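Local coordinates for protein hypothetical aldose 1-epimerase (Klebsiella pneumoniae subsp. pneumoniae MGH 78578, PDB 3TY1) that is of uncharacterised activity but probably binds carbohydrate, as expected of a supersandwich protein related to the galactose mutarotases, at residues H193-N198 / S342-L347. Residues are numbered along the deposited sequence; the frame is centred on the assembly and turned at random.
Sequences HDVLTN and SAQFDL. With SO4 (sulfate ion), chain H.
Phe345, Leu196 and His193 bury the most surface where segments 193-198 and 342-347, of strands 189-198 and 342-352, run antiparallel. Asp194 and Phe345 form a hydrogen-bonded pair, 2.9 Å from Asp194 N to Phe345 O and from Phe345 N to Asp194 O. Leu196 and Ala343 form the next such pair. There Ala343 O accepts from Leu196 N nearly along its C=O axis.

On the face carrying Phe345, Leu196 and Ala343 the touching groups are apolar. The Phe345 ring reaches diagonally across to the other strand, and its edge atom CE2 meets Leu196 CB at 3.9 Å. Leu196 CB also lies 4.4 Å from Ala343 CB. Asp194 is the buried, charged exception. Its carboxylate turns to Tyr210, Arg116 and the backbone of Glu180.

The face of His193, Val195 and Thr197 is mostly polar. His193 has CG anti to its carbonyl carbon (chi1 -64°), and its ring reaches across to Asp346. His193 ND1 donates to Asp346 OD1 at 2.7 Å, nearly straight at 164°. The oxygen lies close to the ring plane, but the donor sits above the carboxylate plane. A water donates to both Asp346 OD1 and Asp194 O. At the far ring edge His193 NE2 donates to sulfate O4 at 2.5 Å. This ion, also bound by Ser191 OG, probably comes from the crystallisation liquor. With both ring nitrogens donating between two anions, the imidazole is probably protonated. At the other end Thr197 OG1 and Ser342 OG share a hydrogen bond of 2.8 Å.

Both strands lie inside the large antiparallel sheet of the supersandwich. Strand 173-183 flanks 189-198, and strand 285-291 flanks 342-352. Tyr206 and Ile208 of strand 204-214, with Leu337 of strand 335-337, pack on the apolar face and join it to the mixed sheet.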
# COMPACT_ATOMS: atom_id res chain seq x y z
N HIS A 193 21.63 0.38 -20.94
CA HIS A 193 21.63 1.66 -21.61
C HIS A 193 20.37 2.37 -21.21
O HIS A 193 19.40 2.41 -21.95
CB HIS A 193 21.72 1.48 -23.12
CG HIS A 193 23.01 0.85 -23.53
ND1 HIS A 193 24.20 1.54 -23.55
CD2 HIS A 193 23.31 -0.43 -23.85
CE1 HIS A 193 25.17 0.72 -23.91
NE2 HIS A 193 24.66 -0.48 -24.12
N ASP A 194 20.37 2.88 -19.98
CA ASP A 194 19.22 3.57 -19.44
C ASP A 194 19.29 5.04 -19.84
O ASP A 194 20.39 5.60 -19.97
CB ASP A 194 19.16 3.47 -17.88
CG ASP A 194 19.17 2.05 -17.36
OD1 ASP A 194 18.76 1.09 -18.10
OD2 ASP A 194 19.62 1.87 -16.20
N VAL A 195 18.12 5.66 -19.99
CA VAL A 195 18.01 7.08 -20.29
C VAL A 195 16.99 7.72 -19.34
O VAL A 195 15.81 7.41 -19.39
CB VAL A 195 17.59 7.37 -21.76
CG1 VAL A 195 17.59 8.90 -22.01
CG2 VAL A 195 18.51 6.65 -22.77
N LEU A 196 17.46 8.58 -18.44
CA LEU A 196 16.61 9.35 -17.55
C LEU A 196 16.25 10.63 -18.30
O LEU A 196 17.15 11.29 -18.87
CB LEU A 196 17.37 9.73 -16.29
CG LEU A 196 16.72 10.71 -15.31
CD1 LEU A 196 15.52 10.10 -14.63
CD2 LEU A 196 17.73 11.16 -14.30
N THR A 197 14.96 10.97 -18.33
CA THR A 197 14.51 12.21 -18.94
C THR A 197 13.65 13.01 -17.98
O THR A 197 12.77 12.48 -17.29
CB THR A 197 13.74 11.98 -20.25
OG1 THR A 197 14.57 11.25 -21.15
CG2 THR A 197 13.34 13.27 -20.92
N ASN A 198 13.93 14.32 -17.93
CA ASN A 198 13.13 15.24 -17.15
C ASN A 198 12.04 15.78 -18.07
O ASN A 198 12.32 16.60 -18.94
CB ASN A 198 13.98 16.37 -16.58
CG ASN A 198 13.16 17.38 -15.82
OD1 ASN A 198 11.99 17.17 -15.56
ND2 ASN A 198 13.79 18.47 -15.42
N SER A 342 18.00 14.89 -20.99
CA SER A 342 18.22 13.50 -20.70
C SER A 342 19.63 13.24 -20.15
O SER A 342 20.55 13.97 -20.44
CB SER A 342 18.01 12.69 -21.98
OG SER A 342 16.64 12.65 -22.30
N ALA A 343 19.75 12.21 -19.32
CA ALA A 343 21.01 11.73 -18.81
C ALA A 343 21.07 10.25 -19.17
O ALA A 343 20.10 9.51 -18.91
CB ALA A 343 21.05 11.89 -17.32
N GLN A 344 22.20 9.80 -19.72
CA GLN A 344 22.41 8.41 -20.11
C GLN A 344 23.25 7.66 -19.09
O GLN A 344 24.09 8.25 -18.42
CB GLN A 344 23.09 8.32 -21.49
CG GLN A 344 22.28 8.91 -22.66
CD GLN A 344 22.28 10.44 -22.73
OE1 GLN A 344 23.20 11.09 -22.21
NE2 GLN A 344 21.25 11.02 -23.36
N PHE A 345 23.00 6.36 -18.97
CA PHE A 345 23.73 5.46 -18.09
C PHE A 345 24.03 4.17 -18.88
O PHE A 345 23.13 3.37 -19.16
CB PHE A 345 22.92 5.21 -16.80
CG PHE A 345 22.56 6.51 -16.10
CD1 PHE A 345 23.49 7.16 -15.31
CD2 PHE A 345 21.32 7.11 -16.30
CE1 PHE A 345 23.20 8.40 -14.72
CE2 PHE A 345 21.00 8.33 -15.69
CZ PHE A 345 21.95 8.98 -14.91
N ASP A 346 25.30 4.01 -19.26
CA ASP A 346 25.79 2.90 -20.08
C ASP A 346 26.73 2.06 -19.20
O ASP A 346 27.75 2.57 -18.70
CB ASP A 346 26.55 3.45 -21.28
CG ASP A 346 25.71 4.38 -22.11
OD1 ASP A 346 24.59 3.98 -22.52
OD2 ASP A 346 26.17 5.54 -22.34
N LEU A 347 26.34 0.81 -18.95
CA LEU A 347 27.11 -0.12 -18.13
C LEU A 347 27.20 -1.47 -18.81
O LEU A 347 26.25 -1.90 -19.45
CB LEU A 347 26.52 -0.30 -16.72
CG LEU A 347 26.40 0.92 -15.80
CD1 LEU A 347 25.08 1.62 -16.06
CD2 LEU A 347 26.50 0.46 -14.33
S SO4 H . 26.40 -2.56 -26.36
O1 SO4 H . 27.25 -3.75 -26.43
O2 SO4 H . 26.81 -1.54 -27.32
O3 SO4 H . 25.03 -2.95 -26.66
O4 SO4 H . 26.50 -1.97 -25.02
O HOH W 1 21.97 4.97 -22.38